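Local coordinates for lectin (Polyandrocarpa misakiensis, PDB 1BYF), which binds galactose in a calcium-dependent manner as a homodimeric C-type lectin and has a role in defence against microorganisms, at residues D2-Y14 with C111-L123. Numbering follows the deposited sequence.
With ZN (zinc ion), chain D.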
ATOM      1  N   ASP A   2      -4.101  -8.428  10.452  1.00 23.57           N
ATOM      2  CA  ASP A   2      -3.286  -7.224  10.378  1.00 23.27           C
ATOM      3  C   ASP A   2      -1.988  -7.457   9.612  1.00 22.73           C
ATOM      4  O   ASP A   2      -1.323  -8.480   9.785  1.00 22.94           O
ATOM      5  CB  ASP A   2      -2.875  -6.751  11.766  1.00 23.06           C
ATOM      6  CG  ASP A   2      -3.981  -6.219  12.641  1.00 22.61           C
ATOM      7  OD1 ASP A   2      -5.147  -6.125  12.224  1.00 22.30           O
ATOM      8  OD2 ASP A   2      -3.637  -5.895  13.796  1.00 21.47           O
ATOM      9  N   TYR A   3      -1.572  -6.448   8.847  1.00 21.69           N
ATOM     10  CA  TYR A   3      -0.367  -6.571   8.056  1.00 21.09           C
ATOM     11  C   TYR A   3       0.352  -5.254   7.792  1.00 20.81           C
ATOM     12  O   TYR A   3      -0.044  -4.123   8.023  1.00 20.62           O
ATOM     13  CB  TYR A   3      -0.715  -7.068   6.634  1.00 20.97           C
ATOM     14  CG  TYR A   3      -1.401  -8.402   6.528  1.00 20.75           C
ATOM     15  CD1 TYR A   3      -2.789  -8.449   6.562  1.00 20.87           C
ATOM     16  CD2 TYR A   3      -0.699  -9.589   6.375  1.00 20.74           C
ATOM     17  CE1 TYR A   3      -3.468  -9.653   6.467  1.00 21.10           C
ATOM     18  CE2 TYR A   3      -1.373 -10.792   6.286  1.00 21.02           C
ATOM     19  CZ  TYR A   3      -2.746 -10.820   6.322  1.00 21.05           C
ATOM     20  OH  TYR A   3      -3.364 -12.047   6.221  1.00 21.82           O
ATOM     21  N   GLU A   4       1.488  -5.432   7.138  1.00 20.37           N
ATOM     22  CA  GLU A   4       2.320  -4.436   6.524  1.00 19.77           C
ATOM     23  C   GLU A   4       2.221  -4.768   5.014  1.00 19.28           C
ATOM     24  O   GLU A   4       2.454  -5.927   4.675  1.00 19.43           O
ATOM     25  CB  GLU A   4       3.782  -4.473   6.900  1.00 20.72           C
ATOM     26  CG  GLU A   4       4.180  -3.721   8.150  1.00 21.85           C
ATOM     27  CD  GLU A   4       5.634  -3.948   8.503  1.00 23.24           C
ATOM     28  OE1 GLU A   4       6.373  -4.533   7.679  1.00 23.51           O
ATOM     29  OE2 GLU A   4       6.119  -3.556   9.581  1.00 24.38           O
ATOM     30  N   ILE A   5       1.817  -3.801   4.220  1.00 17.39           N
ATOM     31  CA  ILE A   5       1.679  -4.037   2.782  1.00 16.48           C
ATOM     32  C   ILE A   5       2.547  -3.031   2.026  1.00 16.26           C
ATOM     33  O   ILE A   5       2.447  -1.828   2.246  1.00 15.26           O
ATOM     34  CB  ILE A   5       0.222  -3.911   2.320  1.00 16.23           C
ATOM     35  CG1 ILE A   5      -0.678  -4.889   3.078  1.00 16.55           C
ATOM     36  CG2 ILE A   5       0.103  -4.111   0.814  1.00 15.69           C
ATOM     37  CD1 ILE A   5      -0.391  -6.358   2.839  1.00 16.14           C
ATOM     38  N   LEU A   6       3.408  -3.553   1.167  1.00 15.44           N
ATOM     39  CA  LEU A   6       4.301  -2.704   0.385  1.00 15.64           C
ATOM     40  C   LEU A   6       3.943  -2.828  -1.096  1.00 15.59           C
ATOM     41  O   LEU A   6       3.835  -3.941  -1.591  1.00 15.33           O
ATOM     42  CB  LEU A   6       5.746  -3.132   0.636  1.00 16.49           C
ATOM     43  CG  LEU A   6       6.823  -2.574  -0.298  1.00 17.49           C
ATOM     44  CD1 LEU A   6       6.896  -1.059  -0.247  1.00 17.54           C
ATOM     45  CD2 LEU A   6       8.192  -3.142   0.067  1.00 18.60           C
ATOM     46  N   PHE A   7       3.715  -1.722  -1.770  1.00 15.68           N
ATOM     47  CA  PHE A   7       3.416  -1.703  -3.196  1.00 15.95           C
ATOM     48  C   PHE A   7       4.620  -1.057  -3.891  1.00 16.54           C
ATOM     49  O   PHE A   7       5.062  -0.006  -3.408  1.00 17.17           O
ATOM     50  CB  PHE A   7       2.185  -0.874  -3.531  1.00 15.38           C
ATOM     51  CG  PHE A   7       0.874  -1.345  -2.982  1.00 14.83           C
ATOM     52  CD1 PHE A   7       0.443  -0.943  -1.728  1.00 14.80           C
ATOM     53  CD2 PHE A   7       0.053  -2.170  -3.735  1.00 14.70           C
ATOM     54  CE1 PHE A   7      -0.774  -1.370  -1.233  1.00 14.53           C
ATOM     55  CE2 PHE A   7      -1.166  -2.598  -3.248  1.00 14.35           C
ATOM     56  CZ  PHE A   7      -1.582  -2.201  -1.995  1.00 14.60           C
ATOM     57  N   SER A   8       5.105  -1.629  -4.972  1.00 16.95           N
ATOM     58  CA  SER A   8       6.239  -1.026  -5.668  1.00 17.52           C
ATOM     59  C   SER A   8       5.982  -0.877  -7.163  1.00 17.75           C
ATOM     60  O   SER A   8       5.499  -1.796  -7.823  1.00 17.81           O
ATOM     61  CB  SER A   8       7.534  -1.801  -5.419  1.00 17.87           C
ATOM     62  OG  SER A   8       8.564  -1.253  -6.237  1.00 18.43           O
ATOM     63  N   ASP A   9       6.298   0.304  -7.680  1.00 17.30           N
ATOM     64  CA  ASP A   9       6.147   0.601  -9.095  1.00 18.02           C
ATOM     65  C   ASP A   9       7.252  -0.049  -9.926  1.00 18.40           C
ATOM     66  O   ASP A   9       7.193  -0.036 -11.151  1.00 17.59           O
ATOM     67  CB  ASP A   9       6.159   2.115  -9.352  1.00 17.63           C
ATOM     68  CG  ASP A   9       4.795   2.707  -9.016  1.00 17.91           C
ATOM     69  OD1 ASP A   9       3.790   2.071  -9.402  1.00 16.58           O
ATOM     70  OD2 ASP A   9       4.760   3.780  -8.392  1.00 17.76           O
ATOM     71  N   GLU A  10       8.238  -0.602  -9.246  1.00 19.03           N
ATOM     72  CA  GLU A  10       9.344  -1.310  -9.869  1.00 21.43           C
ATOM     73  C   GLU A  10       8.858  -2.630 -10.461  1.00 20.88           C
ATOM     74  O   GLU A  10       8.201  -3.344  -9.706  1.00 20.78           O
ATOM     75  CB  GLU A  10      10.303  -1.737  -8.746  1.00 24.37           C
ATOM     76  CG  GLU A  10      11.536  -0.891  -8.566  1.00 28.39           C
ATOM     77  CD  GLU A  10      12.783  -1.683  -8.927  1.00 30.55           C
ATOM     78  OE1 GLU A  10      13.287  -2.414  -8.046  1.00 31.58           O
ATOM     79  OE2 GLU A  10      13.233  -1.562 -10.086  1.00 31.63           O
ATOM     80  N   THR A  11       9.191  -2.957 -11.691  1.00 21.07           N
ATOM     81  CA  THR A  11       8.735  -4.214 -12.272  1.00 21.52           C
ATOM     82  C   THR A  11       9.827  -5.274 -12.320  1.00 21.40           C
ATOM     83  O   THR A  11      11.015  -4.975 -12.417  1.00 21.55           O
ATOM     84  CB  THR A  11       8.203  -3.961 -13.697  1.00 21.62           C
ATOM     85  OG1 THR A  11       9.279  -3.392 -14.450  1.00 22.33           O
ATOM     86  CG2 THR A  11       7.035  -2.992 -13.660  1.00 21.33           C
ATOM     87  N   MET A  12       9.406  -6.528 -12.269  1.00 21.08           N
ATOM     88  CA  MET A  12      10.270  -7.683 -12.264  1.00 21.20           C
ATOM     89  C   MET A  12       9.482  -8.939 -12.685  1.00 20.35           C
ATOM     90  O   MET A  12       8.257  -8.904 -12.674  1.00 19.60           O
ATOM     91  CB  MET A  12      10.693  -8.039 -10.843  1.00 22.01           C
ATOM     92  CG  MET A  12      11.873  -7.407 -10.174  1.00 23.52           C
ATOM     93  SD  MET A  12      11.450  -7.214  -8.401  1.00 22.76           S
ATOM     94  CE  MET A  12      10.863  -5.522  -8.472  1.00 22.55           C
ATOM     95  N   ASN A  13      10.256 -10.003 -12.888  1.00 19.24           N
ATOM     96  CA  ASN A  13       9.618 -11.293 -13.158  1.00 19.66           C
ATOM     97  C   ASN A  13       9.192 -11.853 -11.795  1.00 19.30           C
ATOM     98  O   ASN A  13       9.509 -11.280 -10.746  1.00 19.42           O
ATOM     99  CB  ASN A  13      10.498 -12.256 -13.935  1.00 20.59           C
ATOM    100  CG  ASN A  13      11.823 -12.584 -13.293  1.00 22.15           C
ATOM    101  OD1 ASN A  13      11.947 -12.604 -12.065  1.00 22.90           O
ATOM    102  ND2 ASN A  13      12.838 -12.849 -14.116  1.00 22.02           N
ATOM    103  N   TYR A  14       8.476 -12.958 -11.802  1.00 19.14           N
ATOM    104  CA  TYR A  14       7.962 -13.573 -10.590  1.00 18.99           C
ATOM    105  C   TYR A  14       9.031 -14.007  -9.602  1.00 19.59           C
ATOM    106  O   TYR A  14       8.893 -13.723  -8.402  1.00 18.45           O
ATOM    107  CB  TYR A  14       7.074 -14.753 -10.992  1.00 20.03           C
ATOM    108  CG  TYR A  14       6.427 -15.466  -9.829  1.00 20.05           C
ATOM    109  CD1 TYR A  14       5.288 -14.941  -9.242  1.00 20.11           C
ATOM    110  CD2 TYR A  14       6.955 -16.646  -9.314  1.00 20.46           C
ATOM    111  CE1 TYR A  14       4.673 -15.573  -8.180  1.00 19.89           C
ATOM    112  CE2 TYR A  14       6.344 -17.289  -8.251  1.00 20.33           C
ATOM    113  CZ  TYR A  14       5.206 -16.749  -7.692  1.00 20.00           C
ATOM    114  OH  TYR A  14       4.582 -17.361  -6.630  1.00 19.47           O
ATOM    115  N   CYS A 111       5.891 -17.150 -16.069  1.00 23.27           N
ATOM    116  CA  CYS A 111       6.536 -16.422 -14.974  1.00 23.79           C
ATOM    117  C   CYS A 111       7.597 -15.414 -15.336  1.00 23.61           C
ATOM    118  O   CYS A 111       8.142 -14.785 -14.421  1.00 23.31           O
ATOM    119  CB  CYS A 111       7.043 -17.499 -13.990  1.00 24.57           C
ATOM    120  SG  CYS A 111       5.653 -18.599 -13.546  1.00 25.27           S
ATOM    121  N   GLY A 112       7.877 -15.166 -16.611  1.00 23.50           N
ATOM    122  CA  GLY A 112       8.937 -14.260 -17.002  1.00 23.25           C
ATOM    123  C   GLY A 112       8.612 -12.820 -17.287  1.00 23.02           C
ATOM    124  O   GLY A 112       9.542 -12.013 -17.437  1.00 23.95           O
ATOM    125  N   GLY A 113       7.352 -12.412 -17.375  1.00 22.26           N
ATOM    126  CA  GLY A 113       7.018 -11.028 -17.681  1.00 20.80           C
ATOM    127  C   GLY A 113       7.279 -10.075 -16.529  1.00 20.14           C
ATOM    128  O   GLY A 113       7.215 -10.442 -15.359  1.00 20.22           O
ATOM    129  N   ALA A 114       7.589  -8.820 -16.853  1.00 19.66           N
ATOM    130  CA  ALA A 114       7.824  -7.791 -15.847  1.00 18.76           C
ATOM    131  C   ALA A 114       6.503  -7.253 -15.306  1.00 18.07           C
ATOM    132  O   ALA A 114       5.621  -6.835 -16.072  1.00 17.54           O
ATOM    133  CB  ALA A 114       8.596  -6.632 -16.464  1.00 19.53           C
ATOM    134  N   ARG A 115       6.341  -7.262 -13.988  1.00 17.30           N
ATOM    135  CA  ARG A 115       5.125  -6.717 -13.392  1.00 16.87           C
ATOM    136  C   ARG A 115       5.494  -6.065 -12.053  1.00 15.88           C
ATOM    137  O   ARG A 115       6.564  -6.327 -11.523  1.00 14.39           O
ATOM    138  CB  ARG A 115       4.034  -7.750 -13.146  1.00 18.46           C
ATOM    139  CG  ARG A 115       4.006  -8.864 -14.181  1.00 20.24           C
ATOM    140  CD  ARG A 115       2.845  -9.819 -13.911  1.00 22.59           C
ATOM    141  NE  ARG A 115       1.911  -9.695 -15.024  1.00 25.36           N
ATOM    142  CZ  ARG A 115       2.029 -10.308 -16.194  1.00 25.83           C
ATOM    143  NH1 ARG A 115       3.016 -11.145 -16.458  1.00 26.19           N
ATOM    144  NH2 ARG A 115       1.104 -10.064 -17.109  1.00 27.08           N
ATOM    145  N   ARG A 116       4.568  -5.245 -11.574  1.00 15.24           N
ATOM    146  CA  ARG A 116       4.786  -4.561 -10.298  1.00 15.59           C
ATOM    147  C   ARG A 116       4.728  -5.578  -9.168  1.00 15.49           C
ATOM    148  O   ARG A 116       4.354  -6.734  -9.365  1.00 15.38           O
ATOM    149  CB  ARG A 116       3.789  -3.417 -10.136  1.00 15.18           C
ATOM    150  CG  ARG A 116       4.130  -2.191 -10.978  1.00 15.01           C
ATOM    151  CD  ARG A 116       3.003  -1.171 -10.955  1.00 15.49           C
ATOM    152  NE  ARG A 116       3.414   0.132 -11.458  1.00 16.09           N
ATOM    153  CZ  ARG A 116       3.710   0.433 -12.716  1.00 16.56           C
ATOM    154  NH1 ARG A 116       3.643  -0.478 -13.687  1.00 16.53           N
ATOM    155  NH2 ARG A 116       4.083   1.672 -13.024  1.00 16.07           N
ATOM    156  N   VAL A 117       5.124  -5.149  -7.979  1.00 15.21           N
ATOM    157  CA  VAL A 117       5.222  -6.042  -6.836  1.00 14.60           C
ATOM    158  C   VAL A 117       4.454  -5.563  -5.612  1.00 14.29           C
ATOM    159  O   VAL A 117       4.412  -4.378  -5.290  1.00 13.37           O
ATOM    160  CB  VAL A 117       6.714  -6.199  -6.459  1.00 14.58           C
ATOM    161  CG1 VAL A 117       6.894  -7.212  -5.328  1.00 14.30           C
ATOM    162  CG2 VAL A 117       7.535  -6.631  -7.678  1.00 15.01           C
ATOM    163  N   ILE A 118       3.872  -6.529  -4.918  1.00 13.75           N
ATOM    164  CA  ILE A 118       3.139  -6.321  -3.687  1.00 14.32           C
ATOM    165  C   ILE A 118       3.677  -7.303  -2.643  1.00 14.91           C
ATOM    166  O   ILE A 118       3.638  -8.513  -2.874  1.00 14.17           O
ATOM    167  CB  ILE A 118       1.625  -6.557  -3.815  1.00 14.24           C
ATOM    168  CG1 ILE A 118       1.074  -5.720  -4.971  1.00 13.87           C
ATOM    169  CG2 ILE A 118       0.917  -6.213  -2.509  1.00 13.94           C
ATOM    170  CD1 ILE A 118      -0.383  -6.006  -5.280  1.00 14.44           C
ATOM    171  N   CYS A 119       4.180  -6.760  -1.542  1.00 15.11           N
ATOM    172  CA  CYS A 119       4.694  -7.589  -0.467  1.00 15.81           C
ATOM    173  C   CYS A 119       3.832  -7.416   0.787  1.00 16.74           C
ATOM    174  O   CYS A 119       3.180  -6.384   0.963  1.00 15.58           O
ATOM    175  CB  CYS A 119       6.126  -7.230  -0.086  1.00 16.44           C
ATOM    176  SG  CYS A 119       7.263  -7.056  -1.467  1.00 16.84           S
ATOM    177  N   GLU A 120       3.872  -8.445   1.632  1.00 16.98           N
ATOM    178  CA  GLU A 120       3.140  -8.443   2.883  1.00 17.76           C
ATOM    179  C   GLU A 120       4.024  -8.915   4.043  1.00 19.48           C
ATOM    180  O   GLU A 120       5.036  -9.591   3.876  1.00 18.40           O
ATOM    181  CB  GLU A 120       1.904  -9.346   2.835  1.00 18.06           C
ATOM    182  CG  GLU A 120       2.179 -10.843   2.845  1.00 17.97           C
ATOM    183  CD  GLU A 120       0.961 -11.716   3.034  1.00 17.99           C
ATOM    184  OE1 GLU A 120      -0.056 -11.549   2.326  1.00 16.82           O
ATOM    185  OE2 GLU A 120       0.996 -12.624   3.908  1.00 18.61           O
ATOM    186  N   LYS A 121       3.569  -8.570   5.241  1.00 21.06           N
ATOM    187  CA  LYS A 121       4.188  -9.024   6.473  1.00 23.38           C
ATOM    188  C   LYS A 121       3.109  -8.998   7.560  1.00 24.43           C
ATOM    189  O   LYS A 121       2.595  -7.941   7.929  1.00 23.92           O
ATOM    190  CB  LYS A 121       5.432  -8.260   6.897  1.00 24.50           C
ATOM    191  CG  LYS A 121       6.048  -8.819   8.174  1.00 26.59           C
ATOM    192  CD  LYS A 121       7.239  -7.981   8.612  1.00 27.73           C
ATOM    193  CE  LYS A 121       7.552  -8.221  10.083  1.00 29.01           C
ATOM    194  NZ  LYS A 121       7.713  -9.683  10.344  1.00 30.03           N
ATOM    195  N   GLU A 122       2.722 -10.200   7.980  1.00 25.67           N
ATOM    196  CA  GLU A 122       1.713 -10.323   9.024  1.00 27.85           C
ATOM    197  C   GLU A 122       2.255  -9.679  10.297  1.00 27.70           C
ATOM    198  O   GLU A 122       3.444  -9.788  10.591  1.00 27.52           O
ATOM    199  CB  GLU A 122       1.334 -11.783   9.270  1.00 30.04           C
ATOM    200  CG  GLU A 122       0.693 -12.019  10.628  1.00 32.49           C
ATOM    201  CD  GLU A 122      -0.525 -12.912  10.606  1.00 33.73           C
ATOM    202  OE1 GLU A 122      -0.716 -13.672   9.631  1.00 34.92           O
ATOM    203  OE2 GLU A 122      -1.318 -12.850  11.574  1.00 34.16           O
ATOM    204  N   LEU A 123       1.389  -9.033  11.057  1.00 27.21           N
ATOM    205  CA  LEU A 123       1.794  -8.395  12.302  1.00 27.16           C
ATOM    206  C   LEU A 123       1.061  -9.053  13.469  1.00 27.64           C
ATOM    207  O   LEU A 123      -0.172  -9.100  13.398  1.00 26.66           O
ATOM    208  CB  LEU A 123       1.429  -6.912  12.278  1.00 26.29           C
ATOM    209  CG  LEU A 123       2.082  -6.041  11.210  1.00 26.28           C
ATOM    210  CD1 LEU A 123       1.403  -4.679  11.149  1.00 26.11           C
ATOM    211  CD2 LEU A 123       3.575  -5.877  11.462  1.00 25.90           C
TER
HETATM  212 ZN    ZN D 301      -4.961  -5.080  15.001  1.00 23.96          ZN
HETATM  213  O   HOH W   1      -3.000 -10.453  12.523  1.00 26.66           O
HETATM  214  O   HOH W   2      12.221 -12.498 -17.242  1.00 26.10           O
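With CG anti to the carbonyl carbon (chi1 -76°) and the chain extended as far as NE, Arg116 reaches the corner at Asp9. Arg116 NE gives a nearly straight salt-bridge hydrogen bond to Asp9 OD1 (2.9 Å), in the guanidinium plane and on the anti side of the oxygen, while Asp9 O lies over one guanidinium face. Lys49 also bridges to Asp9 OD1, so a carboxylate suits this corner between two cations. Strands 3-8 and 115-122 are the antiparallel terminal strands that close the C-type lectin fold, bringing the chain's two ends together. Leu6 and Cys119 form a hydrogen-bonded pair (Leu6 N to Cys119 O, 2.8 Å), and Cys119 is tied to Cys21 of helix 14-22. On the other face, Phe7 CD2 lies 3.9 Å from Ile118 CG1; apolar Ile5, Phe7 and Ile118 suit packing against helix 36-49. Ile5 CD1 rests on the aliphatic CB of Glu120, whose carboxylate is held by Ser31 and the 30-32 backbone. Beyond Ser8 a beta bulge shifts the register by two; there the bends at chi2 and chi3 of the unbranched Met12 chain lay its CE against Val117 CG2 (3.6 Å). Strand 3-8 also pairs antiparallel with a strand of the second subunit, continuing the sheet through the dimer.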